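Xylose isomerase domain protein (Alicyclobacillus acidocaldarius subsp. acidocaldarius, PDB 3U0H) is a TIM-barrel protein of the xylose isomerase-like family that probably acts as an isomerase, its substrate not being established. Local coordinates at residues L20-A25 with V33-H38; P107-D110 with Y116-Q119; E188-L193 with L238-Y243; Q126-L131 with P172-L177; R221-D226 with T255-T260. All coordinates share one frame; numbering follows the deposited sequence. Where two conformers were deposited one is given.

Interaction 1 of 5, residues L20-A25 with V33-H38; sequences LYLDLA and VDVPFH. With EDO (1,2-ethanediol), chain F.
Y21 leads the contact from helix 18-27 and meets D34 and V35, which follow strand 32-33. This is a helix of a TIM barrel packing on the outgoing end of the next barrel strand. The Y21 ring is swung away from its own backbone N (chi1 171°), which brings the ring edge to the loop. Its OH donates to D34 O at 2.7 Å. The donor lies in the carbonyl plane, with a C=O...donor angle of 157°. The ring meets V35 at its edge, Y21 CE2 lying 3.7 Å from V35 CG2. W39 meets the same ring at an inclined angle. L22 comes next. Its CD2 touches two valine methyls, 4.2 Å from V33 CG2 and 4.2 Å from V35 CG2. A25, one turn on from Y21, also points its CB toward the 33-38 segment. The contact is buried. The CB of D34 points away from the helix, and its carboxylate is held elsewhere: D34 OD2 is hydrogen-bonded to Y203 OH of strand 201-206. An ethanediol, probably from the crystallisation liquor, binds the same carboxylate and also N65. Its O1 donates to D34 OD1 at 2.7 Å.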
# COMPACT_ATOMS: atom_id res chain seq x y z
N LEU A 20 24.22 -8.08 -36.02
CA LEU A 20 25.12 -7.10 -36.60
C LEU A 20 25.06 -5.79 -35.81
O LEU A 20 26.03 -5.05 -35.77
CB LEU A 20 24.79 -6.86 -38.09
CG LEU A 20 25.10 -7.99 -39.12
CD1 LEU A 20 24.67 -7.60 -40.58
CD2 LEU A 20 26.58 -8.41 -39.05
N TYR A 21 23.90 -5.51 -35.20
CA TYR A 21 23.74 -4.27 -34.46
C TYR A 21 24.66 -4.42 -33.26
O TYR A 21 25.49 -3.55 -32.98
CB TYR A 21 22.27 -3.98 -34.11
CG TYR A 21 22.03 -2.80 -33.15
CD1 TYR A 21 22.44 -1.52 -33.47
CD2 TYR A 21 21.41 -2.99 -31.92
CE1 TYR A 21 22.24 -0.45 -32.60
CE2 TYR A 21 21.20 -1.95 -31.04
CZ TYR A 21 21.62 -0.69 -31.38
OH TYR A 21 21.42 0.34 -30.51
N LEU A 22 24.59 -5.57 -32.60
CA LEU A 22 25.44 -5.77 -31.42
C LEU A 22 26.92 -5.73 -31.81
O LEU A 22 27.73 -5.24 -31.03
CB LEU A 22 25.09 -7.06 -30.70
CG LEU A 22 23.64 -7.14 -30.16
CD1 LEU A 22 23.28 -8.51 -29.62
CD2 LEU A 22 23.40 -6.07 -29.12
N ASP A 23 27.24 -6.23 -33.00
CA ASP A 23 28.62 -6.22 -33.52
C ASP A 23 29.10 -4.80 -33.74
O ASP A 23 30.22 -4.45 -33.39
CB ASP A 23 28.72 -6.97 -34.87
CG ASP A 23 28.74 -8.51 -34.72
OD1 ASP A 23 28.92 -9.04 -33.62
OD2 ASP A 23 28.62 -9.21 -35.75
N LEU A 24 28.25 -3.99 -34.36
CA LEU A 24 28.54 -2.58 -34.51
C LEU A 24 28.80 -1.88 -33.13
O LEU A 24 29.72 -1.08 -33.02
CB LEU A 24 27.39 -1.96 -35.30
CG LEU A 24 27.55 -0.69 -36.13
CD1 LEU A 24 26.40 -0.68 -37.12
CD2 LEU A 24 27.51 0.55 -35.23
N ALA A 25 28.00 -2.18 -32.08
CA ALA A 25 28.21 -1.56 -30.77
C ALA A 25 29.60 -1.84 -30.24
O ALA A 25 30.29 -0.92 -29.83
CB ALA A 25 27.17 -2.00 -29.74
N VAL A 33 24.20 -0.65 -24.72
CA VAL A 33 23.33 -0.64 -25.90
C VAL A 33 21.85 -0.59 -25.52
O VAL A 33 21.39 -1.29 -24.62
CB VAL A 33 23.59 -1.80 -26.85
CG1 VAL A 33 24.91 -1.58 -27.54
CG2 VAL A 33 23.51 -3.13 -26.12
N ASP A 34 21.14 0.31 -26.21
CA ASP A 34 19.71 0.37 -26.23
C ASP A 34 19.25 -0.56 -27.38
O ASP A 34 19.69 -0.44 -28.55
CB ASP A 34 19.26 1.81 -26.44
CG ASP A 34 17.75 2.00 -26.22
OD1 ASP A 34 16.98 1.13 -26.63
OD2 ASP A 34 17.33 3.00 -25.62
N VAL A 35 18.45 -1.54 -27.02
CA VAL A 35 17.87 -2.49 -27.96
C VAL A 35 16.40 -2.59 -27.60
O VAL A 35 16.08 -2.88 -26.47
CB VAL A 35 18.50 -3.87 -27.83
CG1 VAL A 35 17.85 -4.85 -28.82
CG2 VAL A 35 20.02 -3.78 -28.08
N PRO A 36 15.49 -2.33 -28.57
CA PRO A 36 14.08 -2.58 -28.31
C PRO A 36 13.77 -4.07 -27.96
O PRO A 36 14.41 -5.02 -28.47
CB PRO A 36 13.39 -2.13 -29.61
CG PRO A 36 14.37 -1.34 -30.40
CD PRO A 36 15.74 -1.64 -29.85
N PHE A 37 12.79 -4.29 -27.09
CA PHE A 37 12.53 -5.63 -26.55
C PHE A 37 12.10 -6.67 -27.63
O PHE A 37 12.47 -7.87 -27.53
CB PHE A 37 11.47 -5.57 -25.41
CG PHE A 37 11.14 -6.96 -24.84
CD1 PHE A 37 12.05 -7.62 -24.04
CD2 PHE A 37 9.98 -7.62 -25.21
CE1 PHE A 37 11.80 -8.86 -23.57
CE2 PHE A 37 9.71 -8.90 -24.73
CZ PHE A 37 10.62 -9.51 -23.90
N HIS A 38 11.29 -6.24 -28.60
CA HIS A 38 10.92 -7.10 -29.75
C HIS A 38 12.12 -7.68 -30.40
O HIS A 38 12.07 -8.83 -30.87
CB HIS A 38 10.08 -6.35 -30.80
CG HIS A 38 8.60 -6.32 -30.51
ND1 HIS A 38 8.00 -7.14 -29.57
CD2 HIS A 38 7.57 -5.57 -31.10
CE1 HIS A 38 6.66 -6.90 -29.57
NE2 HIS A 38 6.39 -5.95 -30.51
C1 EDO F . 13.63 1.44 -27.02
O1 EDO F . 14.69 1.52 -28.02
C2 EDO F . 14.11 0.95 -25.64
O2 EDO F . 14.97 1.89 -24.95

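Interaction 2 of 5, residues P107-D110 with Y116-Q119; sequences PSMD and YISQ
S108 OG is gripped by two groups, L148 O and R151 N, while the next residue, M109, turns the other way and lies over Y116. S108 and M109 form the short strand 108-109, which pairs antiparallel with 153-154. Backbone bonds from M109 to Y153 and from P107 to F155 hold it there. This two-stranded sheet lies outside the barrel sheet, its first strand following barrel strand 100-104, and M109 packs it on the early part of helix 113-131. M109 is a selenomethionine, with SE in place of sulfur. Its CG sits between the backbone N and the carbonyl carbon (chi1 76°), and the chain bends again at the next bond. The bend lays the side chain across one face of the Y116 ring. M109 CG is 3.8 Å from the Y116 ring centroid and only 6° off the ring normal, a CH-pi contact over the centre. M109 SE is 4.5 Å from the same Y116 centroid and 25° off the normal, a Met-aromatic contact, here through selenium. The chain thus runs from near the hydroxyl side of the ring, with M109 CB 4.0 Å from Y116 CE2, to its far side, with M109 CE 4.0 Å from Y116 CD1. M109 CE then ends 4.3 Å from I117 CG1. I117 also packs on P113 of the second subunit, so this part of the helix faces both strand 108-109 and the neighbouring chain. The contact thus rests on dispersion and on the pi face of Y116, without a directional polar bond.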
# COMPACT_ATOMS: atom_id res chain seq x y z
N PRO A 107 1.48 14.36 -25.53
CA PRO A 107 1.29 15.74 -25.13
C PRO A 107 -0.11 16.29 -25.29
O PRO A 107 -0.45 17.26 -24.61
CB PRO A 107 2.20 16.49 -26.10
CG PRO A 107 3.11 15.49 -26.68
CD PRO A 107 2.32 14.25 -26.72
N SER A 108 -0.88 15.73 -26.21
CA SER A 108 -2.29 16.05 -26.27
C SER A 108 -3.09 14.86 -26.76
O SER A 108 -2.50 13.89 -27.28
CB SER A 108 -2.53 17.27 -27.16
OG SER A 108 -2.25 17.01 -28.54
N MSE A 109 -4.41 14.90 -26.54
CA MSE A 109 -5.29 13.78 -26.93
C MSE A 109 -6.70 14.24 -27.19
O MSE A 109 -7.11 15.29 -26.69
CB MSE A 109 -5.36 12.71 -25.80
CG MSE A 109 -6.27 13.06 -24.54
SE MSE A 109 -5.38 14.40 -23.37
CE MSE A 109 -6.64 14.42 -21.88
N ASP A 110 -7.46 13.42 -27.90
CA ASP A 110 -8.86 13.75 -28.15
C ASP A 110 -9.84 13.21 -27.12
O ASP A 110 -10.96 13.69 -27.06
CB ASP A 110 -9.29 13.27 -29.55
CG ASP A 110 -8.79 14.18 -30.67
OD1 ASP A 110 -8.46 15.38 -30.39
OD2 ASP A 110 -8.77 13.70 -31.82
N TYR A 116 -9.16 9.57 -19.59
CA TYR A 116 -7.92 9.23 -20.23
C TYR A 116 -6.84 9.23 -19.18
O TYR A 116 -6.08 8.28 -19.05
CB TYR A 116 -7.62 10.29 -21.28
CG TYR A 116 -6.31 10.14 -21.94
CD1 TYR A 116 -5.20 10.76 -21.47
CD2 TYR A 116 -6.18 9.39 -23.10
CE1 TYR A 116 -3.98 10.64 -22.12
CE2 TYR A 116 -4.96 9.27 -23.75
CZ TYR A 116 -3.86 9.93 -23.25
OH TYR A 116 -2.63 9.79 -23.88
N ILE A 117 -6.82 10.30 -18.40
CA ILE A 117 -5.81 10.55 -17.38
C ILE A 117 -5.96 9.59 -16.23
O ILE A 117 -4.96 9.08 -15.76
CB ILE A 117 -5.84 12.01 -16.82
CG1 ILE A 117 -5.60 13.00 -17.96
CG2 ILE A 117 -4.80 12.23 -15.76
CD1 ILE A 117 -5.56 14.50 -17.59
N SER A 118 -7.18 9.31 -15.79
CA SER A 118 -7.36 8.41 -14.66
C SER A 118 -6.95 6.96 -14.98
O SER A 118 -6.26 6.30 -14.16
CB SER A 118 -8.82 8.39 -14.22
OG SER A 118 -9.28 9.67 -13.87
N GLN A 119 -7.37 6.46 -16.17
CA GLN A 119 -7.06 5.11 -16.53
C GLN A 119 -5.53 5.00 -16.70
O GLN A 119 -4.89 4.02 -16.24
CB GLN A 119 -7.77 4.68 -17.82
CG GLN A 119 -7.47 3.26 -18.15
CD GLN A 119 -8.14 2.76 -19.43
OE1 GLN A 119 -7.54 2.79 -20.54
NE2 GLN A 119 -9.33 2.27 -19.28

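Interaction 3 of 5, residues E188-L193 with L238-Y243; sequences EHEDDL and LYLAGY
The backbones come closest at L193 and L238, whose CA atoms are 5.7 Å apart, where the short helix 190-194 meets the last turn of helix 231-241. L193 CD1 lies 4.1 Å from L238 CG, and the two leucines cross at a slant. Beside them, A241 CB touches the backbone L193 O at 3.5 Å. Toward the exposed side, the extended E190 side chain passes L240, E190 OE2 lying 4.1 Å from L240 CD1; E190 OE1 is salt-bridged to R236. Each helix is capped at one end here: the N-terminus of 190-194 and the C-terminus of 231-241. H189 and D192 form a capping box, with H189 N donating to D192 OD2 at 2.7 Å. H189 ND1 also accepts from D191 N at 3.1 Å, nearly straight (174°) and close to the ring plane. G242 closes the other helix in a Schellman motif. Its positive phi lets Y243 N reach L238 O at 3.2 Å, and G242 N makes a weak bond to Y239 O. The contact lies on the outside of the barrel. L238 also packs on V201 and V204 of strand 201-206, L193 rests on W183 of helix 180-185, and Y239 touches E53 of the third subunit.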
# COMPACT_ATOMS: atom_id res chain seq x y z
N GLU A 188 12.87 24.44 -20.92
CA GLU A 188 13.43 24.26 -19.56
C GLU A 188 14.91 24.72 -19.40
O GLU A 188 15.59 24.95 -20.39
CB GLU A 188 13.24 22.78 -19.17
CG GLU A 188 11.78 22.41 -19.06
CD GLU A 188 11.51 20.92 -19.00
OE1 GLU A 188 12.43 20.09 -19.33
OE2 GLU A 188 10.37 20.60 -18.61
N HIS A 189 15.36 24.79 -18.16
CA HIS A 189 16.66 25.33 -17.72
C HIS A 189 17.44 24.22 -17.06
O HIS A 189 16.87 23.28 -16.48
CB HIS A 189 16.38 26.44 -16.68
CG HIS A 189 17.57 27.35 -16.36
ND1 HIS A 189 18.50 27.03 -15.41
CD2 HIS A 189 17.91 28.65 -16.82
CE1 HIS A 189 19.39 28.05 -15.30
NE2 HIS A 189 19.02 29.03 -16.15
N GLU A 190 18.77 24.30 -17.15
CA GLU A 190 19.67 23.39 -16.43
C GLU A 190 19.17 23.09 -14.99
O GLU A 190 19.18 21.94 -14.57
CB GLU A 190 21.10 23.97 -16.44
CG GLU A 190 22.01 23.55 -15.28
CD GLU A 190 23.48 23.88 -15.48
OE1 GLU A 190 23.83 24.68 -16.37
OE2 GLU A 190 24.28 23.32 -14.72
N ASP A 191 18.72 24.11 -14.26
CA ASP A 191 18.28 23.97 -12.86
C ASP A 191 17.01 23.11 -12.71
O ASP A 191 16.78 22.57 -11.65
CB ASP A 191 18.06 25.35 -12.14
CG ASP A 191 19.32 26.21 -12.04
OD1 ASP A 191 20.44 25.68 -12.25
OD2 ASP A 191 19.20 27.43 -11.74
N ASP A 192 16.18 23.02 -13.75
CA ASP A 192 15.03 22.14 -13.67
C ASP A 192 15.44 20.67 -13.46
O ASP A 192 14.81 19.91 -12.69
CB ASP A 192 14.17 22.28 -14.93
CG ASP A 192 13.52 23.65 -15.04
OD1 ASP A 192 12.80 24.04 -14.09
OD2 ASP A 192 13.74 24.34 -16.07
N LEU A 193 16.57 20.33 -14.09
CA LEU A 193 17.13 19.00 -14.06
C LEU A 193 18.00 18.81 -12.86
O LEU A 193 17.97 17.74 -12.28
CB LEU A 193 17.92 18.75 -15.31
CG LEU A 193 17.16 18.97 -16.61
CD1 LEU A 193 18.08 18.70 -17.79
CD2 LEU A 193 15.93 18.07 -16.67
N LEU A 238 21.99 17.06 -15.28
CA LEU A 238 21.66 15.70 -15.00
C LEU A 238 22.73 15.18 -14.05
O LEU A 238 22.38 14.58 -13.01
CB LEU A 238 21.57 14.88 -16.31
CG LEU A 238 20.31 15.28 -17.08
CD1 LEU A 238 20.27 14.77 -18.51
CD2 LEU A 238 19.10 14.87 -16.25
N TYR A 239 24.00 15.47 -14.38
CA TYR A 239 25.12 15.12 -13.52
C TYR A 239 24.97 15.66 -12.09
O TYR A 239 25.25 14.92 -11.15
CB TYR A 239 26.49 15.53 -14.09
CG TYR A 239 27.68 14.91 -13.34
CD1 TYR A 239 28.12 13.61 -13.61
CD2 TYR A 239 28.36 15.62 -12.35
CE1 TYR A 239 29.20 13.06 -12.92
CE2 TYR A 239 29.43 15.07 -11.65
CZ TYR A 239 29.85 13.80 -11.93
OH TYR A 239 30.90 13.27 -11.23
N LEU A 240 24.55 16.91 -11.90
CA LEU A 240 24.41 17.45 -10.51
C LEU A 240 23.17 16.85 -9.80
O LEU A 240 23.16 16.64 -8.59
CB LEU A 240 24.31 18.97 -10.51
CG LEU A 240 25.54 19.75 -10.94
CD1 LEU A 240 25.07 21.17 -11.29
CD2 LEU A 240 26.64 19.74 -9.86
N ALA A 241 22.13 16.52 -10.56
CA ALA A 241 21.07 15.65 -10.04
C ALA A 241 21.62 14.41 -9.39
O ALA A 241 21.07 13.96 -8.40
CB ALA A 241 20.12 15.26 -11.13
N GLY A 242 22.65 13.81 -10.00
CA GLY A 242 23.25 12.57 -9.54
C GLY A 242 23.03 11.41 -10.51
O GLY A 242 23.14 10.26 -10.13
N TYR A 243 22.74 11.67 -11.76
CA TYR A 243 22.60 10.58 -12.74
C TYR A 243 23.96 10.01 -13.14
O TYR A 243 24.88 10.76 -13.42
CB TYR A 243 21.92 11.11 -13.97
CG TYR A 243 21.65 10.05 -14.99
CD1 TYR A 243 20.65 9.13 -14.77
CD2 TYR A 243 22.39 9.99 -16.18
CE1 TYR A 243 20.39 8.15 -15.70
CE2 TYR A 243 22.14 8.99 -17.13
CZ TYR A 243 21.13 8.08 -16.89
OH TYR A 243 20.82 7.07 -17.78

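Interaction 4 of 5, residues Q126-L131 with P172-L177; sequences QVAVEL and PNVGAL
The first torsion of N173 puts CG between the backbone N and the carbonyl carbon (chi1 59°), which carries the amide up against A128 on helix 113-131. V174 holds CG2 beside its own backbone N, and this methyl faces the same alanine. N173 ND2 donates to A128 O at 3.1 Å, with an N-H...O angle of 161°. The oxygen lies close to the amide plane of N173, but the donor is tilted 32° out of the carbonyl plane of A128. L131 N donates to the same A128 O at 3.0 Å, from the opposite face of the carbonyl. Two bonds therefore grip this oxygen near the end of the helix. N173 ND2 has a second acceptor in M136 O, which helps to fix the rotation of the amide. N173 OD1 lies 3.4 Å from A128 CB, and this buried oxygen has no polar partner in the model. A128 CB is also 3.7 Å from V174 CG2. V174 packs further on W166 and I169 of helix 159-169. L132 of the third subunit touches P172 and N173, so the contact lies beside a subunit interface. The last turns of an outer helix here meet the start of a central strand, 174-179, as expected in a TIM barrel, where helices end on the side from which the strands begin.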
# COMPACT_ATOMS: atom_id res chain seq x y z
N GLN A 126 -0.00 0.16 -11.82
CA GLN A 126 0.04 -1.32 -11.91
C GLN A 126 1.38 -1.78 -12.52
O GLN A 126 1.99 -2.71 -12.05
CB GLN A 126 -1.15 -1.85 -12.67
CG GLN A 126 -2.48 -1.79 -11.90
CD GLN A 126 -3.67 -2.29 -12.73
OE1 GLN A 126 -3.84 -1.93 -13.89
NE2 GLN A 126 -4.47 -3.13 -12.15
N VAL A 127 1.84 -1.11 -13.56
CA VAL A 127 3.11 -1.48 -14.15
C VAL A 127 4.24 -1.28 -13.14
O VAL A 127 5.05 -2.19 -12.95
CB VAL A 127 3.35 -0.71 -15.43
CG1 VAL A 127 4.81 -0.81 -15.92
CG2 VAL A 127 2.40 -1.22 -16.51
N ALA A 128 4.25 -0.13 -12.47
CA ALA A 128 5.31 0.20 -11.53
C ALA A 128 5.32 -0.79 -10.39
O ALA A 128 6.36 -1.21 -9.95
CB ALA A 128 5.08 1.58 -10.98
N VAL A 129 4.15 -1.15 -9.90
CA VAL A 129 4.03 -2.15 -8.85
C VAL A 129 4.57 -3.52 -9.25
O VAL A 129 5.27 -4.15 -8.44
CB VAL A 129 2.58 -2.28 -8.35
CG1 VAL A 129 2.40 -3.52 -7.45
CG2 VAL A 129 2.18 -0.99 -7.63
N GLU A 130 4.36 -3.98 -10.48
CA GLU A 130 4.89 -5.29 -10.88
C GLU A 130 6.41 -5.22 -10.85
O GLU A 130 7.08 -6.26 -10.78
CB GLU A 130 4.45 -5.74 -12.30
CG GLU A 130 2.99 -6.12 -12.40
CD GLU A 130 2.66 -7.21 -11.41
OE1 GLU A 130 3.42 -8.19 -11.37
OE2 GLU A 130 1.70 -7.08 -10.63
N LEU A 131 6.95 -4.01 -10.88
CA LEU A 131 8.42 -3.90 -11.00
C LEU A 131 9.14 -3.67 -9.66
O LEU A 131 10.36 -3.73 -9.58
CB LEU A 131 8.80 -2.83 -12.04
CG LEU A 131 8.43 -3.11 -13.51
CD1 LEU A 131 8.59 -1.80 -14.29
CD2 LEU A 131 9.31 -4.18 -14.15
N PRO A 172 6.05 4.72 -5.89
CA PRO A 172 7.31 5.34 -5.44
C PRO A 172 8.49 5.19 -6.44
O PRO A 172 9.42 5.99 -6.42
CB PRO A 172 7.59 4.60 -4.14
CG PRO A 172 6.93 3.22 -4.28
CD PRO A 172 5.83 3.36 -5.31
N ASN A 173 8.40 4.26 -7.37
CA ASN A 173 9.48 4.01 -8.31
C ASN A 173 9.26 4.60 -9.69
O ASN A 173 9.78 4.00 -10.68
CB ASN A 173 9.78 2.48 -8.48
CG ASN A 173 8.58 1.69 -8.97
OD1 ASN A 173 7.46 2.03 -8.65
ND2 ASN A 173 8.82 0.62 -9.70
N VAL A 174 8.55 5.73 -9.79
CA VAL A 174 8.27 6.36 -11.10
C VAL A 174 8.95 7.69 -11.22
O VAL A 174 8.81 8.53 -10.35
CB VAL A 174 6.75 6.49 -11.41
CG1 VAL A 174 6.47 7.12 -12.78
CG2 VAL A 174 6.14 5.09 -11.40
N GLY A 175 9.71 7.85 -12.32
CA GLY A 175 10.45 9.08 -12.56
C GLY A 175 10.38 9.52 -14.01
O GLY A 175 9.38 9.36 -14.67
N ALA A 176 11.49 10.05 -14.49
CA ALA A 176 11.52 10.63 -15.78
C ALA A 176 12.55 9.97 -16.71
O ALA A 176 13.66 9.58 -16.31
CB ALA A 176 11.78 12.17 -15.64
N LEU A 177 12.20 9.86 -17.97
CA LEU A 177 13.19 9.66 -19.05
C LEU A 177 13.35 11.09 -19.54
O LEU A 177 12.38 11.66 -20.01
CB LEU A 177 12.63 8.74 -20.17
CG LEU A 177 13.59 8.14 -21.24
CD1 LEU A 177 12.79 7.23 -22.20
CD2 LEU A 177 14.25 9.25 -22.07

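Interaction 5 of 5, residues R221-D226 with T255-T260; sequences RLLPGD and TPLDGT
L257 is the residue of the second segment that reaches R221 and L223. Its CG lies beside its own backbone N (chi1 -71°), and the two methyls divide the work. L257 CD2 approaches a backbone oxygen, R221 O, at 4.1 Å. L257 CD1 meets L223 CD2 at 4.3 Å. Both are loose van der Waals contacts, and no hydrogen bond joins the two loops. G259 follows with positive phi, at backbone angles that suit glycine. T260 then starts helix 261-280 as its N-cap, its OG1 bonding to S263 N. In the other loop, L223 opens a type II beta turn, closed by D226 N donating to L223 O at 2.9 Å. G225 takes the third place of the turn, also with positive phi. R271 of helix 261-280 holds this turn through a salt bridge to D226 OD1 and a hydrogen bond to P224 O. The guanidinium of R221 leads away from L257 to salt bridges with D218 and D179 and a cation-pi contact with Y181, and a bound ethanediol, probably from the crystallisation liquor, lies about 3 Å from the R221 side chain. The two loops follow strands 201-206 and 246-249. They are thus part of the rim at the C-terminal ends of the strands, where TIM barrels typically place their active site. The setting of R221 is consistent with a pocket there, though no substrate is bound.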
# COMPACT_ATOMS: atom_id res chain seq x y z
N ARG A 221 15.21 14.94 -36.16
CA ARG A 221 16.27 15.31 -35.25
C ARG A 221 17.69 15.18 -35.86
O ARG A 221 17.91 14.60 -36.91
CB ARG A 221 16.21 14.43 -33.97
CG ARG A 221 14.82 14.26 -33.31
CD ARG A 221 14.92 13.61 -31.92
NE ARG A 221 13.60 13.46 -31.35
CZ ARG A 221 13.36 12.91 -30.16
NH1 ARG A 221 14.38 12.43 -29.43
NH2 ARG A 221 12.12 12.87 -29.70
N LEU A 222 18.66 15.75 -35.17
CA LEU A 222 20.04 15.79 -35.65
C LEU A 222 20.93 15.06 -34.63
O LEU A 222 20.50 14.74 -33.49
CB LEU A 222 20.46 17.24 -35.81
CG LEU A 222 19.88 18.10 -36.93
CD1 LEU A 222 20.67 19.41 -37.02
CD2 LEU A 222 19.89 17.40 -38.28
N LEU A 223 22.15 14.76 -35.06
CA LEU A 223 23.15 14.14 -34.22
C LEU A 223 23.55 15.08 -33.14
O LEU A 223 23.74 16.26 -33.42
CB LEU A 223 24.41 13.85 -35.01
CG LEU A 223 24.26 12.96 -36.23
CD1 LEU A 223 25.66 12.68 -36.84
CD2 LEU A 223 23.50 11.69 -35.84
N PRO A 224 23.74 14.55 -31.91
CA PRO A 224 24.25 15.41 -30.82
C PRO A 224 25.40 16.30 -31.30
O PRO A 224 26.36 15.80 -31.91
CB PRO A 224 24.77 14.41 -29.80
CG PRO A 224 23.99 13.16 -30.07
CD PRO A 224 23.82 13.12 -31.55
N GLY A 225 25.27 17.60 -31.08
CA GLY A 225 26.28 18.54 -31.51
C GLY A 225 26.22 19.11 -32.93
O GLY A 225 27.04 19.96 -33.28
N ASP A 226 25.28 18.70 -33.78
CA ASP A 226 25.13 19.40 -35.09
C ASP A 226 24.13 20.59 -35.04
O ASP A 226 23.88 21.25 -36.02
CB ASP A 226 24.74 18.40 -36.16
CG ASP A 226 25.87 17.40 -36.47
OD1 ASP A 226 27.05 17.74 -36.29
OD2 ASP A 226 25.56 16.27 -36.93
N THR A 255 14.32 10.62 -42.96
CA THR A 255 15.15 10.42 -44.12
C THR A 255 16.56 9.98 -43.71
O THR A 255 17.00 10.30 -42.65
CB THR A 255 15.23 11.75 -44.90
OG1 THR A 255 15.53 12.82 -43.98
CG2 THR A 255 13.89 12.04 -45.61
N PRO A 256 17.27 9.25 -44.57
CA PRO A 256 18.62 8.89 -44.26
C PRO A 256 19.42 10.02 -43.60
O PRO A 256 19.51 11.13 -44.16
CB PRO A 256 19.22 8.59 -45.62
CG PRO A 256 18.09 8.03 -46.39
CD PRO A 256 16.83 8.62 -45.83
N LEU A 257 19.95 9.72 -42.42
CA LEU A 257 20.95 10.58 -41.74
C LEU A 257 22.29 10.56 -42.55
O LEU A 257 22.52 9.64 -43.34
CB LEU A 257 21.21 10.10 -40.30
CG LEU A 257 20.19 10.23 -39.13
CD1 LEU A 257 20.55 9.31 -37.97
CD2 LEU A 257 20.12 11.65 -38.61
N ASP A 258 23.16 11.54 -42.32
CA ASP A 258 24.41 11.69 -43.10
C ASP A 258 25.46 10.62 -42.73
O ASP A 258 25.64 10.35 -41.54
CB ASP A 258 24.97 13.11 -42.86
CG ASP A 258 25.56 13.75 -44.11
OD1 ASP A 258 26.27 13.05 -44.87
OD2 ASP A 258 25.33 14.97 -44.32
N GLY A 259 26.15 10.04 -43.73
CA GLY A 259 27.30 9.10 -43.49
C GLY A 259 26.98 7.60 -43.60
O GLY A 259 26.07 7.21 -44.32
N THR A 260 27.75 6.76 -42.86
CA THR A 260 27.47 5.31 -42.65
C THR A 260 27.04 5.00 -41.19
O THR A 260 27.26 5.82 -40.30
CB THR A 260 28.73 4.46 -42.96
OG1 THR A 260 29.63 4.50 -41.84
CG2 THR A 260 29.44 4.96 -44.26

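In the fold
Interactions 1 to 4 are buried, while interaction 5 is partly buried between two rim loops. Interactions 2 and 4 share helix 113-131: its early part uses a ring face and selenium, its last turns a backbone carbonyl and an amide. Their centres are about 19 Å apart. Interaction 1 joins a helix to the exit of a strand, interaction 4 to the start of one, each by one side-chain to backbone bond with apolar contacts beside it. Interaction 3 is mainly apolar between two helices, with its polar bonds spent on capping. Interactions 3 and 4 both touch the third subunit, and interaction 2 the second. Interactions 1 and 5 touch no other chain, and each lies beside a bound ethanediol.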